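Side-chain contacts in transcriptional regulators (LACI-FAMILY TRANSCRIPTIONAL REGULATORY PROTEIN) (Corynebacterium glutamicum, PDB 3GYB), which probably binds cis-regulatory DNA and controls transcription as a member of the LacI family of regulators: residues Asp212-Pro215 with Leu216-Thr219; Gly199-Val202 with Pro203-Leu206; Ala239-Leu242 with Leu243-Leu246. All coordinates share one frame; numbering follows the deposited sequence.

Interaction 1. Residues Asp212-Pro215 with Leu216-Thr219; sequences DNTP and LAQT. With MG (magnesium ion), chain C.
The turn that lays Asn213 against Gln218 starts at Asp212, whose backbone O, not its carboxylate, binds the magnesium ion at 2.2 Å. Three waters, Asp229 OD1 and Ser231 OG complete a six-coordinate shell. One of these waters also hydrogen-bonds to Asn213 O, joining the metal site to the turn. That same oxygen accepts from Gln218 NE2, 3.1 Å from Asn213 O; Asn213 O lies in the plane of the Gln218 amide, whereas NE2 stands well above the carbonyl plane of Asn213. The asparagine side chain swings away from its own backbone N (chi1 -171°), which places its OD1 3.6 Å from Gln218 CG. The two chains run almost perpendicular to each other, yet their amide planes are only 27° apart. Asn213 OD1 itself is hydrogen-bonded to Arg266 NH2. Thr214 follows as the N-cap: its hydroxyl is tucked between backbone N and carbonyl carbon, from where OG1 accepts a fairly straight bond from Ala217 N at 3.2 Å. Thr214 O takes weak bonds from Ala217 N, Gln218 N and Gln218 NE2, while Asp185 OD2 holds Thr214 N. At Pro215, CA lies 3.9 Å from Gln218 CD, so the glutamine amide passes beside the proline, and the carbonyl O receives a weak bond from Gln218 N. The turn finishes beyond it with Thr219 OG1 donating in the carbonyl plane of Leu216 O at 2.7 Å, as Leu216 packs on Leu216 of the second subunit. Altogether this is a threonine-capped short helical turn at the C-terminal end of strand 207-211, within the periplasmic-binding-protein-like fold, with a main-chain magnesium ligand just ahead of the cap.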
loop_
_atom_site.group_PDB
_atom_site.type_symbol
_atom_site.label_atom_id
_atom_site.label_comp_id
_atom_site.label_asym_id
_atom_site.label_seq_id
_atom_site.Cartn_x
_atom_site.Cartn_y
_atom_site.Cartn_z
ATOM N N ASP A 212 -2.034 9.611 -9.138
ATOM C CA ASP A 212 -1.722 8.174 -9.177
ATOM C C ASP A 212 -2.941 7.261 -9.204
ATOM O O ASP A 212 -2.865 6.168 -9.731
ATOM C CB ASP A 212 -0.861 7.709 -7.990
ATOM C CG ASP A 212 0.577 8.182 -8.074
ATOM O OD1 ASP A 212 0.988 8.687 -9.139
ATOM O OD2 ASP A 212 1.294 8.037 -7.061
ATOM N N ASN A 213 -4.063 7.701 -8.650
ATOM C CA ASN A 213 -5.248 6.844 -8.568
ATOM C C ASN A 213 -4.870 5.496 -7.954
ATOM O O ASN A 213 -5.148 4.421 -8.512
ATOM C CB ASN A 213 -5.908 6.604 -9.926
ATOM C CG ASN A 213 -7.246 5.888 -9.779
ATOM O OD1 ASN A 213 -8.020 6.211 -8.879
ATOM N ND2 ASN A 213 -7.521 4.917 -10.647
ATOM N N THR A 214 -4.219 5.576 -6.800
ATOM C CA THR A 214 -3.801 4.404 -6.039
ATOM C C THR A 214 -5.054 3.690 -5.548
ATOM O O THR A 214 -6.145 4.263 -5.550
ATOM C CB THR A 214 -3.026 4.812 -4.778
ATOM O OG1 THR A 214 -3.823 5.739 -4.026
ATOM C CG2 THR A 214 -1.693 5.441 -5.124
ATOM N N PRO A 215 -4.916 2.426 -5.122
ATOM C CA PRO A 215 -6.081 1.688 -4.623
ATOM C C PRO A 215 -6.676 2.432 -3.420
ATOM O O PRO A 215 -7.886 2.424 -3.209
ATOM C CB PRO A 215 -5.485 0.339 -4.233
ATOM C CG PRO A 215 -4.398 0.159 -5.247
ATOM C CD PRO A 215 -3.753 1.533 -5.274
ATOM N N LEU A 216 -5.814 3.085 -2.644
ATOM C CA LEU A 216 -6.249 3.846 -1.475
ATOM C C LEU A 216 -7.210 4.962 -1.876
ATOM O O LEU A 216 -8.226 5.200 -1.215
ATOM C CB LEU A 216 -5.039 4.465 -0.759
ATOM C CG LEU A 216 -4.021 3.536 -0.094
ATOM C CD1 LEU A 216 -2.799 4.341 0.333
ATOM C CD2 LEU A 216 -4.654 2.851 1.107
ATOM N N ALA A 217 -6.887 5.652 -2.963
ATOM C CA ALA A 217 -7.727 6.743 -3.437
ATOM C C ALA A 217 -9.097 6.237 -3.855
ATOM O O ALA A 217 -10.082 6.968 -3.787
ATOM C CB ALA A 217 -7.048 7.447 -4.623
ATOM N N GLN A 218 -9.138 4.978 -4.277
ATOM C CA GLN A 218 -10.358 4.323 -4.744
ATOM C C GLN A 218 -11.307 3.863 -3.641
ATOM O O GLN A 218 -12.469 3.547 -3.911
ATOM C CB GLN A 218 -9.986 3.116 -5.605
ATOM C CG GLN A 218 -9.179 3.452 -6.852
ATOM C CD GLN A 218 -8.594 2.218 -7.503
ATOM O OE1 GLN A 218 -9.247 1.179 -7.577
ATOM N NE2 GLN A 218 -7.359 2.326 -7.991
ATOM N N THR A 219 -10.823 3.811 -2.409
ATOM C CA THR A 219 -11.673 3.362 -1.303
ATOM C C THR A 219 -12.773 4.368 -0.976
ATOM O O THR A 219 -12.636 5.569 -1.214
ATOM C CB THR A 219 -10.849 3.120 -0.017
ATOM O OG1 THR A 219 -10.262 4.356 0.414
ATOM C CG2 THR A 219 -9.752 2.090 -0.261
HETATM MG MG MG C . -2.056 4.706 -11.098
HETATM O O HOH W 1 -3.092 3.207 -9.806
HETATM O O HOH W 2 -3.867 4.807 -12.297
HETATM O O HOH W 3 -0.108 4.686 -10.047
#

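Interaction 2. Residues Gly199-Val202 with Pro203-Leu206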
loop_
_atom_site.group_PDB
_atom_site.type_symbol
_atom_site.label_atom_id
_atom_site.label_comp_id
_atom_site.label_asym_id
_atom_site.label_seq_id
_atom_site.Cartn_x
_atom_site.Cartn_y
_atom_site.Cartn_z
ATOM N N GLY A 199 -9.598 20.426 11.718
ATOM C CA GLY A 199 -11.035 20.634 11.789
ATOM C C GLY A 199 -11.583 21.219 10.498
ATOM O O GLY A 199 -12.655 21.829 10.480
ATOM N N LEU A 200 -10.839 21.050 9.411
ATOM C CA LEU A 200 -11.270 21.550 8.115
ATOM C C LEU A 200 -12.002 20.443 7.376
ATOM O O LEU A 200 -11.486 19.333 7.243
ATOM C CB LEU A 200 -10.066 21.989 7.280
ATOM C CG LEU A 200 -9.224 23.152 7.810
ATOM C CD1 LEU A 200 -7.947 23.261 6.986
ATOM C CD2 LEU A 200 -10.025 24.445 7.740
ATOM N N ARG A 201 -13.204 20.736 6.899
ATOM C CA ARG A 201 -13.957 19.738 6.165
ATOM C C ARG A 201 -13.445 19.665 4.737
ATOM O O ARG A 201 -13.146 20.685 4.122
ATOM C CB ARG A 201 -15.445 20.091 6.149
ATOM C CG ARG A 201 -16.086 20.141 7.525
ATOM C CD ARG A 201 -17.587 20.326 7.398
ATOM N NE ARG A 201 -18.208 19.186 6.730
ATOM C CZ ARG A 201 -19.492 19.126 6.392
ATOM N NH1 ARG A 201 -20.298 20.146 6.661
ATOM N NH2 ARG A 201 -19.971 18.048 5.784
ATOM N N VAL A 202 -13.320 18.451 4.217
ATOM C CA VAL A 202 -12.887 18.264 2.840
ATOM C C VAL A 202 -14.086 17.620 2.152
ATOM O O VAL A 202 -14.538 16.561 2.574
ATOM C CB VAL A 202 -11.663 17.321 2.754
ATOM C CG1 VAL A 202 -11.338 17.028 1.301
ATOM C CG2 VAL A 202 -10.456 17.970 3.445
ATOM N N PRO A 203 -14.591 18.223 1.061
ATOM C CA PRO A 203 -14.152 19.445 0.379
ATOM C C PRO A 203 -14.802 20.769 0.790
ATOM O O PRO A 203 -14.450 21.817 0.247
ATOM C CB PRO A 203 -14.449 19.122 -1.073
ATOM C CG PRO A 203 -15.807 18.457 -0.949
ATOM C CD PRO A 203 -15.656 17.554 0.282
ATOM N N GLU A 204 -15.740 20.736 1.733
ATOM C CA GLU A 204 -16.440 21.956 2.133
ATOM C C GLU A 204 -15.548 23.155 2.440
ATOM O O GLU A 204 -15.859 24.282 2.042
ATOM C CB GLU A 204 -17.351 21.684 3.334
ATOM C CG GLU A 204 -18.590 20.844 3.023
ATOM C CD GLU A 204 -18.281 19.374 2.806
ATOM O OE1 GLU A 204 -17.191 18.926 3.212
ATOM O OE2 GLU A 204 -19.141 18.661 2.243
ATOM N N ASP A 205 -14.447 22.922 3.145
ATOM C CA ASP A 205 -13.532 24.008 3.492
ATOM C C ASP A 205 -12.260 23.996 2.656
ATOM O O ASP A 205 -11.767 25.046 2.240
ATOM C CB ASP A 205 -13.134 23.933 4.968
ATOM C CG ASP A 205 -14.312 24.099 5.901
ATOM O OD1 ASP A 205 -15.161 24.974 5.635
ATOM O OD2 ASP A 205 -14.382 23.361 6.901
ATOM N N LEU A 206 -11.738 22.803 2.401
ATOM C CA LEU A 206 -10.491 22.664 1.655
ATOM C C LEU A 206 -10.588 21.593 0.575
ATOM O O LEU A 206 -11.073 20.496 0.840
ATOM C CB LEU A 206 -9.371 22.297 2.633
ATOM C CG LEU A 206 -7.968 22.011 2.086
ATOM C CD1 LEU A 206 -7.322 23.313 1.641
ATOM C CD2 LEU A 206 -7.124 21.358 3.164
HETATM O O HOH W 4 -17.428 16.671 4.517
#
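Arg201 meets Asp205 through its main chain and Glu204 through its side chain. Its backbone O is gripped twice, by Asp205 N at 2.8 Å and by Leu206 N at 3.1 Å from Arg201 O; the first donor stands above the carbonyl plane, the second nearly in line with C=O. Asp205 returns the grip: its OD2 accepts an almost straight bond from Arg201 N (167°) at 2.9 Å, taken on the anti side of the carboxylate. The guanidinium lies over the Glu204 carboxylate as an offset stack, the planes 16° apart. Bends at chi3 of Arg201 and chi2 of Glu204 (74°) fold the two chains into this pose. Arg201 NE is 3.7 Å from Glu204 OE1, a long salt bridge in which no N-H aims at the oxygen; a water accepting from Arg201 NH2 and donating to Glu204 OE1 supplies the directed link. Further out, the cis peptide before Pro203 shapes the reversal. There Val202 CA makes a C-H...O contact of 3.5 Å to Leu206 O, a buried oxygen with no polar partner. Val202 leans on Leu192 and Ala195 of helix 185-198, and Leu200 and Leu206 both rest on Leu171. The reversal is thus held by directed bonds at the backbone, while the stacked ion pair at the surface probably contributes mainly general electrostatic attraction.

Interaction 3. Residues Ala239-Leu242 with Leu243-Leu246; sequences ALLL and LSML
Leu243 N to Ala239 O, Ser244 N to Leu240 O and Leu246 N to Leu242 O carry the regular i to i+4 bonding of the helix, while Met245 N also donates to Leu242 O at 2.9 Å, from well above the carbonyl plane, a local i to i+3 tightening. Ser244 turns its hydroxyl back onto the preceding turn: with OG set between backbone N and carbonyl carbon (chi1 73°), it donates to Leu241 O at 2.6 Å. That oxygen also takes weak bonds from Ser244 N and Met245 N, so the hydroxyl supplies the shortest of its three bonds. The apolar side chains meet one turn apart. Leu242 CG touches Leu246 CD1 at 3.9 Å, the two side chains slanting past each other. Leu241 CG is met by the terminal methyl of selenomethionine 245, Met245 CE, at 4.2 Å; the chain, extended beyond CG, carries the methyl back along the helix, and its SE passes Leu242 CD1 at 4.4 Å. Leu243 instead folds its CG over Ala239 O, 3.3 Å away. These side chains reach three neighbouring elements: Ala239 and Leu243 pack on Val30 and Leu31 of helix 21-31, Leu242 and Leu246 on Ile8 of strand 7-12, and Leu241, Leu242 and Met245 on Val83 of strand 82-85.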
loop_
_atom_site.group_PDB
_atom_site.type_symbol
_atom_site.label_atom_id
_atom_site.label_comp_id
_atom_site.label_asym_id
_atom_site.label_seq_id
_atom_site.Cartn_x
_atom_site.Cartn_y
_atom_site.Cartn_z
ATOM N N ALA A 239 5.834 -3.726 -20.536
ATOM C CA ALA A 239 6.006 -5.159 -20.718
ATOM C C ALA A 239 6.239 -5.446 -22.201
ATOM O O ALA A 239 7.143 -6.203 -22.559
ATOM C CB ALA A 239 4.768 -5.911 -20.218
ATOM N N LEU A 240 5.429 -4.839 -23.063
ATOM C CA LEU A 240 5.595 -5.045 -24.499
ATOM C C LEU A 240 6.964 -4.555 -24.955
ATOM O O LEU A 240 7.621 -5.206 -25.768
ATOM C CB LEU A 240 4.511 -4.306 -25.287
ATOM C CG LEU A 240 3.078 -4.829 -25.191
ATOM C CD1 LEU A 240 2.170 -3.967 -26.057
ATOM C CD2 LEU A 240 3.036 -6.283 -25.643
ATOM N N LEU A 241 7.396 -3.409 -24.438
ATOM C CA LEU A 241 8.692 -2.853 -24.827
ATOM C C LEU A 241 9.838 -3.772 -24.413
ATOM O O LEU A 241 10.760 -4.016 -25.192
ATOM C CB LEU A 241 8.889 -1.461 -24.210
ATOM C CG LEU A 241 10.168 -0.712 -24.607
ATOM C CD1 LEU A 241 10.164 -0.459 -26.106
ATOM C CD2 LEU A 241 10.265 0.612 -23.850
ATOM N N LEU A 242 9.787 -4.280 -23.186
ATOM C CA LEU A 242 10.834 -5.175 -22.715
ATOM C C LEU A 242 10.856 -6.447 -23.559
ATOM O O LEU A 242 11.924 -6.929 -23.929
ATOM C CB LEU A 242 10.612 -5.535 -21.246
ATOM C CG LEU A 242 11.689 -6.421 -20.613
ATOM C CD1 LEU A 242 13.035 -5.712 -20.654
ATOM C CD2 LEU A 242 11.306 -6.737 -19.183
ATOM N N LEU A 243 9.676 -6.986 -23.857
ATOM C CA LEU A 243 9.582 -8.197 -24.666
ATOM C C LEU A 243 10.221 -7.992 -26.033
ATOM O O LEU A 243 10.846 -8.906 -26.574
ATOM C CB LEU A 243 8.120 -8.619 -24.844
ATOM C CG LEU A 243 7.417 -9.262 -23.647
ATOM C CD1 LEU A 243 5.946 -9.447 -23.970
ATOM C CD2 LEU A 243 8.066 -10.605 -23.323
ATOM N N SER A 244 10.074 -6.793 -26.588
ATOM C CA SER A 244 10.645 -6.504 -27.904
ATOM C C SER A 244 12.168 -6.537 -27.843
ATOM O O SER A 244 12.825 -6.815 -28.846
ATOM C CB SER A 244 10.157 -5.149 -28.428
ATOM O OG SER A 244 10.774 -4.072 -27.742
HETATM N N MSE A 245 12.730 -6.244 -26.673
HETATM C CA MSE A 245 14.181 -6.280 -26.499
HETATM C C MSE A 245 14.651 -7.711 -26.239
HETATM O O MSE A 245 15.701 -8.127 -26.726
HETATM C CB MSE A 245 14.615 -5.404 -25.320
HETATM C CG MSE A 245 14.277 -3.937 -25.440
HETATM SE SE MSE A 245 14.676 -3.013 -23.787
HETATM C CE MSE A 245 14.296 -1.227 -24.376
ATOM N N LEU A 246 13.869 -8.460 -25.467
ATOM C CA LEU A 246 14.195 -9.845 -25.136
ATOM C C LEU A 246 14.128 -10.765 -26.353
ATOM O O LEU A 246 14.826 -11.781 -26.417
ATOM C CB LEU A 246 13.250 -10.362 -24.046
ATOM C CG LEU A 246 13.380 -9.644 -22.698
ATOM C CD1 LEU A 246 12.296 -10.108 -21.729
ATOM C CD2 LEU A 246 14.767 -9.915 -22.122
#

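How the interactions relate
Followed from the N terminus, the contacts come in series, and none encloses or crosses another. Interaction 2 comes first, closing the turn that leads from helix 185-198 into strand 207-211. That strand runs on to interaction 1, which closes the turn at its other end; the two contacts have centres 20 Å apart. Interaction 3 belongs to the last two turns of helix 231-246, and Ser231 at the start of that helix shares the magnesium ion with Asp212 of interaction 1. The metal thus connects the middle contact to the helix of the third. Interactions 2 and 3 lie on opposite sides of the chain's centre, 46 Å apart between centres.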